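Local atomic coordinates of lasso peptide isopeptidase AtxE2 (Asticcacaulis excentricus, PDB entry 5TXE), a protein that hydrolyses the isopeptide bond of the lasso peptides Astexin-2 and Astexin-3, opening these threaded substrates into linear peptides. Residues A[488-491]-A[492-495]; A[469-473]-A[474-478]; A[294-298]-A[299-303]; A[215-219]-A[220-224]. The protein carries 1 engineered substitution. All coordinates share one frame; numbering follows the deposited sequence.

Contacts 1 and 2 form one neighbourhood of the hydrolase domain: their centres are 11 Å apart and they meet through a probable hydrogen bond, Glu489 OE2 to Ser472 OG at 2.7 Å. Both lie near the catalytic machinery, since the side chain of Tyr490 is about 10 Å from those of Tyr438 and of the engineered Ala527, and that of Arg471 about 12 Å from Tyr438. Contact 3, a disulfide turn remote from the functional sites, approaches contact 2 to about 7 Å between nearest atoms. Contact 4, whose centre is 30 Å from that of contact 1, borders the bound peptide near Trp116 and Glu610.

Contact 1 (A[488-491]-A[492-495]); sequences AEYS and NWRN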
loop_
_atom_site.group_PDB
_atom_site.type_symbol
_atom_site.label_atom_id
_atom_site.label_comp_id
_atom_site.label_asym_id
_atom_site.label_seq_id
_atom_site.Cartn_x
_atom_site.Cartn_y
_atom_site.Cartn_z
ATOM N N ALA A 488 -9.360 -13.651 -16.978
ATOM C CA ALA A 488 -10.385 -12.942 -17.759
ATOM C C ALA A 488 -10.096 -11.432 -17.955
ATOM O O ALA A 488 -10.332 -10.886 -19.038
ATOM C CB ALA A 488 -11.754 -13.098 -17.115
ATOM N N GLU A 489 -9.589 -10.753 -16.929
ATOM C CA GLU A 489 -9.251 -9.298 -17.053
ATOM C C GLU A 489 -8.128 -8.980 -18.075
ATOM O O GLU A 489 -8.154 -7.930 -18.735
ATOM C CB GLU A 489 -8.854 -8.714 -15.699
ATOM C CG GLU A 489 -9.986 -8.766 -14.686
ATOM C CD GLU A 489 -9.560 -8.466 -13.256
ATOM O OE1 GLU A 489 -8.371 -8.618 -12.913
ATOM O OE2 GLU A 489 -10.444 -8.130 -12.452
ATOM N N TYR A 490 -7.170 -9.898 -18.202
ATOM C CA TYR A 490 -6.045 -9.699 -19.113
ATOM C C TYR A 490 -6.345 -10.188 -20.483
ATOM O O TYR A 490 -5.635 -9.868 -21.409
ATOM C CB TYR A 490 -4.773 -10.376 -18.593
ATOM C CG TYR A 490 -4.058 -9.541 -17.542
ATOM C CD1 TYR A 490 -3.148 -8.545 -17.912
ATOM C CD2 TYR A 490 -4.313 -9.712 -16.205
ATOM C CE1 TYR A 490 -2.490 -7.769 -16.966
ATOM C CE2 TYR A 490 -3.662 -8.947 -15.250
ATOM C CZ TYR A 490 -2.746 -7.976 -15.628
ATOM O OH TYR A 490 -2.117 -7.218 -14.666
ATOM N N SER A 491 -7.393 -10.983 -20.636
ATOM C CA SER A 491 -7.716 -11.498 -21.939
ATOM C C SER A 491 -7.957 -10.328 -22.852
ATOM O O SER A 491 -8.868 -9.511 -22.628
ATOM C CB SER A 491 -8.976 -12.355 -21.887
ATOM O OG SER A 491 -9.400 -12.547 -23.205
ATOM N N ASN A 492 -7.118 -10.203 -23.872
ATOM C CA ASN A 492 -7.243 -9.086 -24.827
ATOM C C ASN A 492 -7.130 -7.711 -24.170
ATOM O O ASN A 492 -7.661 -6.699 -24.678
ATOM C CB ASN A 492 -8.555 -9.229 -25.623
ATOM C CG ASN A 492 -8.507 -10.422 -26.561
ATOM O OD1 ASN A 492 -7.606 -10.528 -27.387
ATOM N ND2 ASN A 492 -9.421 -11.374 -26.365
ATOM N N TRP A 493 -6.477 -7.699 -23.006
ATOM C CA TRP A 493 -6.337 -6.498 -22.236
ATOM C C TRP A 493 -7.683 -5.794 -21.958
ATOM O O TRP A 493 -7.757 -4.587 -21.884
ATOM C CB TRP A 493 -5.393 -5.545 -22.966
ATOM C CG TRP A 493 -3.956 -6.085 -23.079
ATOM C CD1 TRP A 493 -3.362 -6.674 -24.174
ATOM C CD2 TRP A 493 -2.963 -6.074 -22.053
ATOM N NE1 TRP A 493 -2.062 -6.989 -23.889
ATOM C CE2 TRP A 493 -1.806 -6.650 -22.587
ATOM C CE3 TRP A 493 -2.942 -5.608 -20.746
ATOM C CZ2 TRP A 493 -0.653 -6.771 -21.858
ATOM C CZ3 TRP A 493 -1.787 -5.741 -20.012
ATOM C CH2 TRP A 493 -0.663 -6.305 -20.576
ATOM N N ARG A 494 -8.737 -6.564 -21.762
ATOM C CA ARG A 494 -10.080 -5.988 -21.611
ATOM C C ARG A 494 -10.129 -5.018 -20.442
ATOM O O ARG A 494 -10.570 -3.908 -20.605
ATOM C CB ARG A 494 -11.165 -7.106 -21.490
ATOM C CG ARG A 494 -11.567 -7.736 -22.849
ATOM C CD ARG A 494 -12.409 -9.052 -22.762
ATOM N NE ARG A 494 -13.723 -8.744 -22.162
ATOM C CZ ARG A 494 -14.875 -9.380 -22.400
ATOM N NH1 ARG A 494 -14.956 -10.403 -23.243
ATOM N NH2 ARG A 494 -15.971 -8.968 -21.783
ATOM N N ASN A 495 -9.607 -5.398 -19.265
ATOM C CA ASN A 495 -9.660 -4.470 -18.155
ATOM C C ASN A 495 -8.748 -3.249 -18.322
ATOM O O ASN A 495 -9.075 -2.169 -17.845
ATOM C CB ASN A 495 -9.390 -5.148 -16.806
ATOM C CG ASN A 495 -9.831 -4.263 -15.629
ATOM O OD1 ASN A 495 -10.912 -3.669 -15.663
ATOM N ND2 ASN A 495 -8.998 -4.154 -14.622
#
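Tyr490 sets the CD1/CE1 side of its ring against the six-membered ring of Trp493, with CE1 lying 3.7 Å from Trp493 CZ3 and CD1 3.8 Å from the same atom. The ring centroids are 5.6 Å apart and the planes are inclined at 67°, which makes this an offset edge-to-face pair: the phenol presents its edge and the indole its face. In Tyr490, CG lies anti to the carbonyl carbon (chi1 -81°), and although its CB points away from 492-495, the ring swings back to meet the indole. Trp493 is fixed from outside as well, for its NE1 donates to the carbonyl of Phe585 and its ring stacks on that residue, while Tyr490 packs on Ile575. The backbone between them explains the closeness. Residues 490-493 form a type II beta turn closed by Trp493 N to Tyr490 O at 2.8 Å, and this turn joins helix 482-490 to helix 494-512 of the alpha/beta-hydrolase domain, with Trp493 as N-cap of the second helix. Asn492 and Trp493 both take left-handed helical backbone angles, and Arg494 N reaches Ser491 O at 3.1 Å from above the carbonyl plane. A straighter bond spans the junction: Asn495 N donates to Glu489 O at 3.0 Å with an angle of 170° at the hydrogen, in the carbonyl plane. Beside it, Glu489 CB and Asn495 CB touch at 3.8 Å. The aliphatic part of Arg494 runs past the junction, its CG lying 3.2 Å from Ser491 O.

Contact 2 (A[469-473]-A[474-478]); sequences SPRSE and ASYQR
Arg471 begins with CB 3.7 Å from Ser475 OG and carries its chain onward until CD passes Tyr476 OH at 3.8 Å. A bend at chi3 (61°) then turns the head group over the phenol. NE donates to Ser475 OG at 3.1 Å with an angle of 147° at the hydrogen, the hydroxyl being somewhat tilted from the guanidinium plane. CZ sits over the face of the Tyr476 ring, 3.7 Å from its centroid, and the two planes are only 20° apart, so this is a stacked cation-pi pair. NH1 lies near the ring rim, 3.4 Å from Tyr476 CE1, while NH2 makes a weak bond at 2.9 Å to Ser475 O, found at the guanidinium edge. The hydroxyl that accepts from NE is itself oriented: Ser475 OG donates to Ser472 O at 2.5 Å, on a lone pair in the carbonyl plane. Ser472 OG in turn accepts Ser475 N at 3.1 Å and also bonds Glu489 of helix 482-490. Together with the weak Ser475 N to Ser472 O bond, this is an ST motif opening a 3-10 turn, placed in the loop that follows strand 463-467 of the hydrolase sheet.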
loop_
_atom_site.group_PDB
_atom_site.type_symbol
_atom_site.label_atom_id
_atom_site.label_comp_id
_atom_site.label_asym_id
_atom_site.label_seq_id
_atom_site.Cartn_x
_atom_site.Cartn_y
_atom_site.Cartn_z
ATOM N N SER A 469 -8.794 3.706 -9.233
ATOM C CA SER A 469 -9.081 2.770 -10.273
ATOM C C SER A 469 -10.417 2.046 -10.032
ATOM O O SER A 469 -10.672 1.570 -8.939
ATOM C CB SER A 469 -7.968 1.737 -10.319
ATOM O OG SER A 469 -8.054 1.108 -11.571
ATOM N N PRO A 470 -11.239 1.887 -11.079
ATOM C CA PRO A 470 -12.523 1.276 -10.814
ATOM C C PRO A 470 -12.502 -0.246 -10.825
ATOM O O PRO A 470 -11.533 -0.883 -11.287
ATOM C CB PRO A 470 -13.363 1.783 -11.988
ATOM C CG PRO A 470 -12.395 1.780 -13.110
ATOM C CD PRO A 470 -11.126 2.305 -12.483
ATOM N N ARG A 471 -13.610 -0.806 -10.356
ATOM C CA ARG A 471 -13.898 -2.227 -10.491
ATOM C C ARG A 471 -13.882 -2.720 -11.937
ATOM O O ARG A 471 -14.239 -1.975 -12.887
ATOM C CB ARG A 471 -15.239 -2.556 -9.825
ATOM C CG ARG A 471 -15.108 -2.616 -8.305
ATOM C CD ARG A 471 -16.342 -3.186 -7.627
ATOM N NE ARG A 471 -16.661 -4.564 -8.031
ATOM C CZ ARG A 471 -17.799 -5.198 -7.738
ATOM N NH1 ARG A 471 -18.738 -4.602 -7.012
ATOM N NH2 ARG A 471 -18.007 -6.436 -8.173
ATOM N N SER A 472 -13.417 -3.959 -12.113
ATOM C CA SER A 472 -13.412 -4.527 -13.447
ATOM C C SER A 472 -14.788 -5.159 -13.737
ATOM O O SER A 472 -15.500 -5.517 -12.812
ATOM C CB SER A 472 -12.361 -5.609 -13.576
ATOM O OG SER A 472 -12.686 -6.685 -12.729
ATOM N N GLU A 473 -15.109 -5.326 -15.011
ATOM C CA GLU A 473 -16.316 -6.076 -15.429
ATOM C C GLU A 473 -16.293 -7.498 -14.853
ATOM O O GLU A 473 -17.299 -7.994 -14.360
ATOM C CB GLU A 473 -16.400 -6.119 -16.960
ATOM C CG GLU A 473 -16.505 -4.711 -17.589
ATOM C CD GLU A 473 -16.435 -4.656 -19.124
ATOM O OE1 GLU A 473 -17.285 -5.315 -19.762
ATOM O OE2 GLU A 473 -15.552 -3.935 -19.693
ATOM N N ALA A 474 -15.121 -8.136 -14.900
ATOM C CA ALA A 474 -14.948 -9.500 -14.407
ATOM C C ALA A 474 -15.289 -9.622 -12.938
ATOM O O ALA A 474 -15.705 -10.675 -12.489
ATOM C CB ALA A 474 -13.522 -9.979 -14.624
ATOM N N SER A 475 -15.056 -8.567 -12.161
ATOM C CA SER A 475 -15.377 -8.622 -10.737
ATOM C C SER A 475 -16.903 -8.696 -10.490
ATOM O O SER A 475 -17.318 -9.015 -9.383
ATOM C CB SER A 475 -14.799 -7.415 -10.017
ATOM O OG SER A 475 -15.506 -6.236 -10.408
ATOM N N TYR A 476 -17.707 -8.393 -11.511
ATOM C CA TYR A 476 -19.169 -8.547 -11.470
ATOM C C TYR A 476 -19.698 -9.922 -11.960
ATOM O O TYR A 476 -20.916 -10.115 -12.043
ATOM C CB TYR A 476 -19.843 -7.428 -12.299
ATOM C CG TYR A 476 -19.730 -6.080 -11.632
ATOM C CD1 TYR A 476 -20.534 -5.773 -10.549
ATOM C CD2 TYR A 476 -18.797 -5.137 -12.051
ATOM C CE1 TYR A 476 -20.430 -4.568 -9.908
ATOM C CE2 TYR A 476 -18.694 -3.917 -11.425
ATOM C CZ TYR A 476 -19.511 -3.644 -10.347
ATOM O OH TYR A 476 -19.435 -2.452 -9.680
ATOM N N GLN A 477 -18.803 -10.865 -12.270
ATOM C CA GLN A 477 -19.185 -12.159 -12.833
ATOM C C GLN A 477 -18.731 -13.266 -11.884
ATOM O O GLN A 477 -17.963 -13.019 -10.944
ATOM C CB GLN A 477 -18.546 -12.330 -14.227
ATOM C CG GLN A 477 -19.031 -11.311 -15.270
ATOM C CD GLN A 477 -18.067 -11.044 -16.454
ATOM O OE1 GLN A 477 -16.933 -11.539 -16.513
ATOM N NE2 GLN A 477 -18.534 -10.240 -17.405
ATOM N N ARG A 478 -19.181 -14.493 -12.145
ATOM C CA ARG A 478 -18.847 -15.650 -11.302
ATOM C C ARG A 478 -17.418 -16.114 -11.541
ATOM O O ARG A 478 -17.050 -16.371 -12.684
ATOM C CB ARG A 478 -19.789 -16.836 -11.598
ATOM C CG ARG A 478 -19.806 -17.911 -10.491
ATOM C CD ARG A 478 -20.229 -19.313 -10.960
ATOM N NE ARG A 478 -19.384 -20.355 -10.360
ATOM C CZ ARG A 478 -19.382 -20.704 -9.071
ATOM N NH1 ARG A 478 -20.185 -20.111 -8.198
ATOM N NH2 ARG A 478 -18.561 -21.661 -8.658
#

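Contact 3 (A[294-298]-A[299-303]); sequences VRCDE and EACQN
The flat groups of this turn meet as peptide units, Glu298 O with Cys301 N, and the carboxylate of Glu298 turns away from 299-303 to a salt bridge with Lys340. At the oxygen end of its peptide, Glu298 O accepts Cys301 N in a weak bond of 3.3 Å, which closes a type I beta turn through Glu299 and Ala300. The turn lies in the beta-propeller part of this prolyl-oligopeptidase relative, where strand 294-295, the last strand of one four-stranded antiparallel sheet, leads to 304-310, the edge strand that begins the next. A disulfide between Cys296 and Cys301 ties the two limbs of this connecting loop together. In Cys296, SG stands anti to the backbone N (chi1 176°), whereas in Cys301 it is anti to the carbonyl carbon (chi1 -78°); the two sulfurs thus converge from the two limbs. The bridge is right-handed, with chi3 at 69°. Both cysteines also bond through their backbones to Leu284 of strand 283-288, which anchors the loop to its sheet. Cys301 CB lies 3.6 Å from Glu298 O, while Cys296 SG and Cys301 SG are joined at 2.2 Å.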
loop_
_atom_site.group_PDB
_atom_site.type_symbol
_atom_site.label_atom_id
_atom_site.label_comp_id
_atom_site.label_asym_id
_atom_site.label_seq_id
_atom_site.Cartn_x
_atom_site.Cartn_y
_atom_site.Cartn_z
ATOM N N VAL A 294 -28.895 -17.888 11.024
ATOM C CA VAL A 294 -29.844 -16.979 10.471
ATOM C C VAL A 294 -29.110 -15.856 9.686
ATOM O O VAL A 294 -28.310 -15.117 10.287
ATOM C CB VAL A 294 -30.674 -16.336 11.585
ATOM C CG1 VAL A 294 -31.667 -15.333 10.989
ATOM C CG2 VAL A 294 -31.387 -17.413 12.389
ATOM N N ARG A 295 -29.416 -15.716 8.376
ATOM C CA ARG A 295 -28.885 -14.650 7.510
ATOM C C ARG A 295 -29.618 -13.360 7.676
ATOM O O ARG A 295 -30.821 -13.336 7.525
ATOM C CB ARG A 295 -29.054 -14.989 6.042
ATOM C CG ARG A 295 -28.056 -15.955 5.491
ATOM C CD ARG A 295 -28.270 -16.078 3.986
ATOM N NE ARG A 295 -27.054 -15.674 3.308
ATOM C CZ ARG A 295 -25.887 -16.311 3.425
ATOM N NH1 ARG A 295 -25.764 -17.407 4.166
ATOM N NH2 ARG A 295 -24.828 -15.841 2.794
ATOM N N CYS A 296 -28.887 -12.274 7.944
ATOM C CA CYS A 296 -29.445 -10.911 7.923
ATOM C C CYS A 296 -29.784 -10.546 6.497
ATOM O O CYS A 296 -28.993 -10.811 5.584
ATOM C CB CYS A 296 -28.415 -9.944 8.448
ATOM S SG CYS A 296 -28.877 -8.214 8.392
ATOM N N ASP A 297 -30.949 -9.958 6.269
ATOM C CA ASP A 297 -31.410 -9.644 4.897
ATOM C C ASP A 297 -30.992 -8.224 4.487
ATOM O O ASP A 297 -30.717 -7.952 3.308
ATOM C CB ASP A 297 -32.938 -9.873 4.736
ATOM C CG ASP A 297 -33.767 -8.621 4.985
ATOM O OD1 ASP A 297 -33.855 -8.192 6.153
ATOM O OD2 ASP A 297 -34.342 -8.083 4.010
ATOM N N GLU A 298 -30.893 -7.326 5.473
ATOM C CA GLU A 298 -30.668 -5.906 5.215
ATOM C C GLU A 298 -29.446 -5.680 4.323
ATOM O O GLU A 298 -28.473 -6.437 4.332
ATOM C CB GLU A 298 -30.467 -5.104 6.504
ATOM C CG GLU A 298 -31.410 -5.421 7.649
ATOM C CD GLU A 298 -32.647 -4.557 7.659
ATOM O OE1 GLU A 298 -32.486 -3.336 7.893
ATOM O OE2 GLU A 298 -33.766 -5.108 7.497
ATOM N N GLU A 299 -29.520 -4.614 3.554
ATOM C CA GLU A 299 -28.460 -4.256 2.647
ATOM C C GLU A 299 -27.199 -3.867 3.444
ATOM O O GLU A 299 -26.070 -4.125 3.040
ATOM C CB GLU A 299 -28.942 -3.097 1.730
ATOM C CG GLU A 299 -28.120 -2.933 0.455
ATOM C CD GLU A 299 -26.808 -2.215 0.703
ATOM O OE1 GLU A 299 -26.797 -1.254 1.515
ATOM O OE2 GLU A 299 -25.781 -2.639 0.127
ATOM N N ALA A 300 -27.404 -3.226 4.572
ATOM C CA ALA A 300 -26.313 -2.803 5.430
ATOM C C ALA A 300 -25.376 -3.909 5.895
ATOM O O ALA A 300 -24.279 -3.621 6.299
ATOM C CB ALA A 300 -26.895 -2.107 6.630
ATOM N N CYS A 301 -25.805 -5.160 5.831
ATOM C CA CYS A 301 -25.083 -6.319 6.405
ATOM C C CYS A 301 -24.178 -6.884 5.354
ATOM O O CYS A 301 -23.536 -7.904 5.585
ATOM C CB CYS A 301 -26.094 -7.445 6.848
ATOM S SG CYS A 301 -26.982 -7.164 8.431
ATOM N N GLN A 302 -24.148 -6.269 4.170
ATOM C CA GLN A 302 -23.331 -6.801 3.051
ATOM C C GLN A 302 -21.929 -6.262 3.018
ATOM O O GLN A 302 -21.708 -5.061 3.182
ATOM C CB GLN A 302 -23.967 -6.502 1.690
ATOM C CG GLN A 302 -25.393 -7.032 1.554
ATOM C CD GLN A 302 -25.663 -7.598 0.200
ATOM O OE1 GLN A 302 -25.494 -6.938 -0.852
ATOM N NE2 GLN A 302 -26.050 -8.848 0.205
ATOM N N ASN A 303 -21.002 -7.174 2.774
ATOM C CA ASN A 303 -19.596 -6.884 2.562
ATOM C C ASN A 303 -18.928 -6.159 3.732
ATOM O O ASN A 303 -18.153 -5.238 3.584
ATOM C CB ASN A 303 -19.432 -6.179 1.227
ATOM C CG ASN A 303 -19.702 -7.122 0.063
ATOM O OD1 ASN A 303 -19.214 -8.267 0.020
ATOM N ND2 ASN A 303 -20.547 -6.682 -0.841
#

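Contact 4 (A[215-219]-A[220-224]); sequences PLTGA and RPRVL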
loop_
_atom_site.group_PDB
_atom_site.type_symbol
_atom_site.label_atom_id
_atom_site.label_comp_id
_atom_site.label_asym_id
_atom_site.label_seq_id
_atom_site.Cartn_x
_atom_site.Cartn_y
_atom_site.Cartn_z
ATOM N N PRO A 215 16.282 -12.991 -11.832
ATOM C CA PRO A 215 17.393 -12.171 -12.281
ATOM C C PRO A 215 17.191 -10.681 -12.092
ATOM O O PRO A 215 18.153 -9.914 -11.816
ATOM C CB PRO A 215 17.513 -12.495 -13.737
ATOM C CG PRO A 215 16.815 -13.797 -13.944
ATOM C CD PRO A 215 15.850 -13.999 -12.810
ATOM N N LEU A 216 15.954 -10.249 -12.206
ATOM C CA LEU A 216 15.666 -8.847 -12.029
ATOM C C LEU A 216 16.254 -8.311 -10.760
ATOM O O LEU A 216 16.855 -7.199 -10.751
ATOM C CB LEU A 216 14.157 -8.567 -12.032
ATOM C CG LEU A 216 13.765 -7.092 -12.216
ATOM C CD1 LEU A 216 14.043 -6.639 -13.619
ATOM C CD2 LEU A 216 12.299 -6.884 -11.859
ATOM N N THR A 217 16.130 -9.102 -9.708
ATOM C CA THR A 217 16.558 -8.681 -8.404
ATOM C C THR A 217 17.909 -9.199 -7.941
ATOM O O THR A 217 18.401 -8.728 -6.952
ATOM C CB THR A 217 15.501 -9.014 -7.346
ATOM O OG1 THR A 217 15.287 -10.388 -7.323
ATOM C CG2 THR A 217 14.099 -8.329 -7.686
ATOM N N GLY A 218 18.536 -10.138 -8.636
ATOM C CA GLY A 218 19.858 -10.580 -8.198
ATOM C C GLY A 218 20.256 -11.879 -8.863
ATOM O O GLY A 218 19.415 -12.625 -9.391
ATOM N N ALA A 219 21.537 -12.167 -8.751
ATOM C CA ALA A 219 22.171 -13.241 -9.484
ATOM C C ALA A 219 22.522 -14.432 -8.618
ATOM O O ALA A 219 23.482 -15.123 -8.895
ATOM C CB ALA A 219 23.413 -12.701 -10.149
ATOM N N ARG A 220 21.738 -14.668 -7.579
ATOM C CA ARG A 220 21.913 -15.784 -6.671
ATOM C C ARG A 220 20.631 -16.580 -6.591
ATOM O O ARG A 220 19.548 -16.038 -6.756
ATOM C CB ARG A 220 22.262 -15.317 -5.277
ATOM C CG ARG A 220 23.585 -14.594 -5.142
ATOM C CD ARG A 220 23.823 -14.158 -3.658
ATOM N NE ARG A 220 24.144 -15.288 -2.767
ATOM C CZ ARG A 220 25.353 -15.837 -2.655
ATOM N NH1 ARG A 220 26.398 -15.381 -3.351
ATOM N NH2 ARG A 220 25.548 -16.830 -1.795
ATOM N N PRO A 221 20.742 -17.892 -6.340
ATOM C CA PRO A 221 19.545 -18.672 -6.142
ATOM C C PRO A 221 18.864 -18.195 -4.858
ATOM O O PRO A 221 19.564 -17.828 -3.917
ATOM C CB PRO A 221 20.063 -20.086 -5.938
ATOM C CG PRO A 221 21.472 -20.083 -6.349
ATOM C CD PRO A 221 21.940 -18.695 -6.124
ATOM N N ARG A 222 17.534 -18.210 -4.839
ATOM C CA ARG A 222 16.753 -17.938 -3.639
ATOM C C ARG A 222 16.463 -19.244 -2.911
ATOM O O ARG A 222 16.477 -20.338 -3.510
ATOM C CB ARG A 222 15.430 -17.278 -4.039
ATOM C CG ARG A 222 15.684 -16.079 -4.903
ATOM C CD ARG A 222 15.018 -14.707 -4.698
ATOM N NE ARG A 222 13.602 -14.627 -5.044
ATOM C CZ ARG A 222 12.921 -13.531 -5.444
ATOM N NH1 ARG A 222 13.479 -12.342 -5.709
ATOM N NH2 ARG A 222 11.611 -13.655 -5.636
ATOM N N VAL A 223 16.139 -19.121 -1.641
ATOM C CA VAL A 223 15.744 -20.231 -0.837
ATOM C C VAL A 223 14.304 -20.574 -1.186
ATOM O O VAL A 223 13.413 -19.710 -1.144
ATOM C CB VAL A 223 15.769 -19.852 0.659
ATOM C CG1 VAL A 223 15.182 -20.962 1.510
ATOM C CG2 VAL A 223 17.197 -19.478 1.113
ATOM N N LEU A 224 14.065 -21.843 -1.470
ATOM C CA LEU A 224 12.707 -22.373 -1.750
ATOM C C LEU A 224 12.007 -22.813 -0.466
ATOM O O LEU A 224 12.626 -23.389 0.423
ATOM C CB LEU A 224 12.815 -23.591 -2.661
ATOM C CG LEU A 224 13.523 -23.289 -3.993
ATOM C CD1 LEU A 224 13.765 -24.586 -4.798
ATOM C CD2 LEU A 224 12.719 -22.279 -4.814
HETATM O O HOH W 1 17.903 -14.588 -8.258
#
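Thr217 and Arg222 face each other across the mouth of an open loop, with Thr217 OG1 3.1 Å from Arg222 NH1 and near the plane of the guanidinium edge. The threonine hydroxyl sits between its backbone N and carbonyl carbon (chi1 60°), and it is hydrogen-bonded to His214 ND1. Arg222 gets its head group there by a doubly bent chain: chi2 is -133°, far from a staggered value, and chi3 of -72° folds it again, bringing the end back although its CB does not point at 215-219. The guanidinium also makes a cation-pi contact with Tyr118. Arg220 behaves differently. Its chain is extended through chi2 and turns at chi3, so that NH2 leaves the loop for a salt bridge to Glu200 of helix 190-202, while CB and CG stay against the Ala219 peptide, CG being 3.6 Å from Ala219 C. Gly218 has a nearly extended backbone in which a CB would collide with the preceding carbonyl oxygen, a conformation suited to glycine. A water bridges the inside of the bend, donating to Gly218 O and to Arg220 O, each at 2.7 Å. The loop borders the substrate pocket: Leu216 packs on the bound peptide, the side chain of Arg222 is about 5 Å from that of Trp116, which binds Astexin-3, and that of Thr217 about 6 Å from that of Glu610, the inferred charge-relay acid.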